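Local coordinates for Dye-decolorizing peroxidase (Irpex lacteus, PDB 7D8M), which probably uses a heme b cofactor to carry out peroxidase chemistry, as a member of the dye-decolorizing (DyP-type) peroxidase family, at residues Y340-T345 and I356-A361. Numbering follows the deposited sequence.
Sequences YGPEVT and IDRGLA. With HEM (protoporphyrin IX containing Fe), chain B.
The ring of Y340 lies flat on the backbone of G359, with CA of G359 3.8 Å from the ring centroid in a CH-pi contact and G359 N over the ring centre. CG of Y340 sits between its own backbone N and carbonyl carbon (chi1 78°), which folds the ring back across the neighbouring strand. A CB on G359 would clash with CE2 of Y340 and, at these backbone angles, with the carbonyl O of R358. At the far end of the ring, Y340 OH donates to D357 OD1 at 2.8 Å, on the syn side of a carboxylate turned 80° from the ring; K223 bonds to the same hydroxyl and forms a salt bridge with D357 OD2. An alanine in place of Y340 would probably strip the ring from that side of G359 and cost D357 OD1 its hydroxyl partner. Y340 and G359 form an antiparallel hydrogen-bonded pair, where outermost strand 334-340 meets strand 359-366 in the second four-stranded sheet of the DyP fold, whose 2-3-1-4 order fits the family's ferredoxin-like topology. One residue on, L360 turns away from Y340 toward the heme, its CB 3.7 Å from HEM CBB. Beyond G341 the two loops separate, and the R358 side chain, bent at chi3, bridges to the backbone of P342 and E343: NE reaches P342 O at 2.8 Å, nearly straight (176°) and in the guanidinium plane. NH2 adds a weak bond to E343 O and a salt bridge to E348, while V344 CA lies over one guanidinium face. The outer side is looser and more exposed: CG of P342 touches CG2 of I356 at 3.6 Å, and T345 CG2 meets I356 CD1 at 3.8 Å.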
loop_
_atom_site.group_PDB
_atom_site.type_symbol
_atom_site.label_atom_id
_atom_site.label_comp_id
_atom_site.label_asym_id
_atom_site.label_seq_id
_atom_site.Cartn_x
_atom_site.Cartn_y
_atom_site.Cartn_z
ATOM N N TYR A 340 8.570 -2.913 8.375
ATOM C CA TYR A 340 8.710 -3.803 9.518
ATOM C C TYR A 340 10.113 -4.389 9.520
ATOM O O TYR A 340 10.764 -4.490 8.469
ATOM C CB TYR A 340 7.638 -4.937 9.516
ATOM C CG TYR A 340 7.886 -6.102 8.553
ATOM C CD1 TYR A 340 8.696 -7.181 8.912
ATOM C CD2 TYR A 340 7.287 -6.129 7.299
ATOM C CE1 TYR A 340 8.918 -8.248 8.026
ATOM C CE2 TYR A 340 7.507 -7.188 6.406
ATOM C CZ TYR A 340 8.323 -8.233 6.774
ATOM O OH TYR A 340 8.521 -9.280 5.903
ATOM N N GLY A 341 10.585 -4.759 10.715
ATOM C CA GLY A 341 11.880 -5.385 10.863
ATOM C C GLY A 341 12.995 -4.400 11.158
ATOM O O GLY A 341 12.879 -3.192 10.926
ATOM N N PRO A 342 14.111 -4.905 11.665
ATOM C CA PRO A 342 15.223 -4.029 12.037
ATOM C C PRO A 342 16.045 -3.591 10.828
ATOM O O PRO A 342 15.848 -4.030 9.692
ATOM C CB PRO A 342 16.055 -4.913 12.970
ATOM C CG PRO A 342 15.860 -6.279 12.416
ATOM C CD PRO A 342 14.433 -6.326 11.890
ATOM N N GLU A 343 16.991 -2.707 11.104
ATOM C CA GLU A 343 17.894 -2.238 10.077
ATOM C C GLU A 343 18.809 -3.366 9.612
ATOM O O GLU A 343 18.978 -4.388 10.283
ATOM C CB GLU A 343 18.722 -1.067 10.597
ATOM C CG GLU A 343 17.887 0.166 10.890
ATOM C CD GLU A 343 17.267 0.730 9.627
ATOM O OE1 GLU A 343 17.985 1.423 8.877
ATOM O OE2 GLU A 343 16.072 0.465 9.375
ATOM N N VAL A 344 19.387 -3.166 8.426
ATOM C CA VAL A 344 20.357 -4.102 7.874
ATOM C C VAL A 344 21.610 -4.117 8.738
ATOM O O VAL A 344 22.156 -3.066 9.085
ATOM C CB VAL A 344 20.670 -3.705 6.424
ATOM C CG1 VAL A 344 21.843 -4.526 5.857
ATOM C CG2 VAL A 344 19.410 -3.836 5.582
ATOM N N THR A 345 22.071 -5.309 9.099
ATOM C CA THR A 345 23.229 -5.415 9.976
ATOM C C THR A 345 24.512 -5.404 9.161
ATOM O O THR A 345 24.504 -5.635 7.954
ATOM C CB THR A 345 23.179 -6.693 10.817
ATOM O OG1 THR A 345 23.271 -7.837 9.957
ATOM C CG2 THR A 345 21.874 -6.762 11.623
ATOM N N ILE A 356 17.749 -11.555 8.369
ATOM C CA ILE A 356 16.657 -11.168 9.255
ATOM C C ILE A 356 15.454 -10.784 8.408
ATOM O O ILE A 356 15.603 -10.162 7.350
ATOM C CB ILE A 356 17.060 -9.998 10.175
ATOM C CG1 ILE A 356 18.334 -10.331 10.951
ATOM C CG2 ILE A 356 15.935 -9.651 11.143
ATOM C CD1 ILE A 356 18.907 -9.120 11.704
ATOM N N ASP A 357 14.265 -11.159 8.870
ATOM C CA ASP A 357 13.035 -10.780 8.188
ATOM C C ASP A 357 12.782 -9.290 8.388
ATOM O O ASP A 357 12.806 -8.784 9.514
ATOM C CB ASP A 357 11.864 -11.620 8.718
ATOM C CG ASP A 357 10.572 -11.397 7.954
ATOM O OD1 ASP A 357 10.623 -10.842 6.839
ATOM O OD2 ASP A 357 9.489 -11.769 8.467
ATOM N N ARG A 358 12.566 -8.584 7.287
ATOM C CA ARG A 358 12.260 -7.162 7.298
ATOM C C ARG A 358 11.502 -6.870 6.016
ATOM O O ARG A 358 11.594 -7.617 5.037
ATOM C CB ARG A 358 13.528 -6.289 7.392
ATOM C CG ARG A 358 14.506 -6.470 6.208
ATOM C CD ARG A 358 15.658 -5.459 6.271
ATOM N NE ARG A 358 16.466 -5.636 7.476
ATOM C CZ ARG A 358 17.431 -6.544 7.618
ATOM N NH1 ARG A 358 17.745 -7.354 6.613
ATOM N NH2 ARG A 358 18.092 -6.640 8.770
ATOM N N GLY A 359 10.750 -5.782 6.017
ATOM C CA GLY A 359 10.019 -5.476 4.806
ATOM C C GLY A 359 9.005 -4.373 4.979
ATOM O O GLY A 359 9.245 -3.395 5.693
ATOM N N LEU A 360 7.865 -4.517 4.316
ATOM C CA LEU A 360 6.817 -3.513 4.343
ATOM C C LEU A 360 5.533 -4.199 4.764
ATOM O O LEU A 360 5.115 -5.174 4.132
ATOM C CB LEU A 360 6.658 -2.843 2.974
ATOM C CG LEU A 360 5.581 -1.765 2.832
ATOM C CD1 LEU A 360 5.847 -0.606 3.782
ATOM C CD2 LEU A 360 5.510 -1.276 1.394
ATOM N N ALA A 361 4.933 -3.716 5.848
ATOM C CA ALA A 361 3.559 -4.088 6.182
ATOM C C ALA A 361 2.666 -3.210 5.318
ATOM O O ALA A 361 2.293 -2.104 5.702
ATOM C CB ALA A 361 3.288 -3.909 7.675
HETATM C CHA HEM B . 4.989 4.426 -4.805
HETATM C CHB HEM B . 8.138 1.373 -2.735
HETATM C CHC HEM B . 4.795 -2.150 -2.927
HETATM C CHD HEM B . 1.848 0.767 -5.442
HETATM C C1A HEM B . 6.126 3.924 -4.211
HETATM C C2A HEM B . 7.319 4.677 -3.874
HETATM C C3A HEM B . 8.183 3.827 -3.288
HETATM C C4A HEM B . 7.564 2.520 -3.239
HETATM C CMA HEM B . 9.592 4.133 -2.748
HETATM C CAA HEM B . 7.516 6.192 -4.146
HETATM C CBA HEM B . 7.002 7.013 -2.964
HETATM C CGA HEM B . 5.633 7.600 -3.247
HETATM O O1A HEM B . 5.368 7.988 -4.409
HETATM O O2A HEM B . 4.808 7.709 -2.297
HETATM C C1B HEM B . 7.487 0.173 -2.578
HETATM C C2B HEM B . 8.024 -0.976 -1.885
HETATM C C3B HEM B . 7.100 -1.954 -1.951
HETATM C C4B HEM B . 5.954 -1.444 -2.668
HETATM C CMB HEM B . 9.443 -1.007 -1.244
HETATM C CAB HEM B . 7.133 -3.384 -1.357
HETATM C CBB HEM B . 7.954 -3.755 -0.369
HETATM C C1C HEM B . 3.726 -1.705 -3.686
HETATM C C2C HEM B . 2.583 -2.489 -4.123
HETATM C C3C HEM B . 1.762 -1.674 -4.816
HETATM C C4C HEM B . 2.377 -0.360 -4.853
HETATM C CMC HEM B . 2.397 -3.987 -3.780
HETATM C CAC HEM B . 0.416 -1.986 -5.522
HETATM C CBC HEM B . 0.073 -3.219 -5.935
HETATM C C1D HEM B . 2.386 2.035 -5.379
HETATM C C2D HEM B . 1.733 3.282 -5.745
HETATM C C3D HEM B . 2.599 4.282 -5.574
HETATM C C4D HEM B . 3.842 3.713 -5.088
HETATM C CMD HEM B . 0.294 3.450 -6.260
HETATM C CAD HEM B . 2.328 5.773 -5.856
HETATM C CBD HEM B . 2.674 6.059 -7.320
HETATM C CGD HEM B . 2.335 7.483 -7.708
HETATM O O1D HEM B . 3.141 8.104 -8.449
HETATM O O2D HEM B . 1.271 8.006 -7.273
HETATM N NA HEM B . 6.314 2.618 -3.819
HETATM N NB HEM B . 6.218 -0.140 -3.046
HETATM N NC HEM B . 3.567 -0.423 -4.159
HETATM N ND HEM B . 3.672 2.335 -4.963
HETATM FE FE HEM B . 5.010 1.031 -4.134
#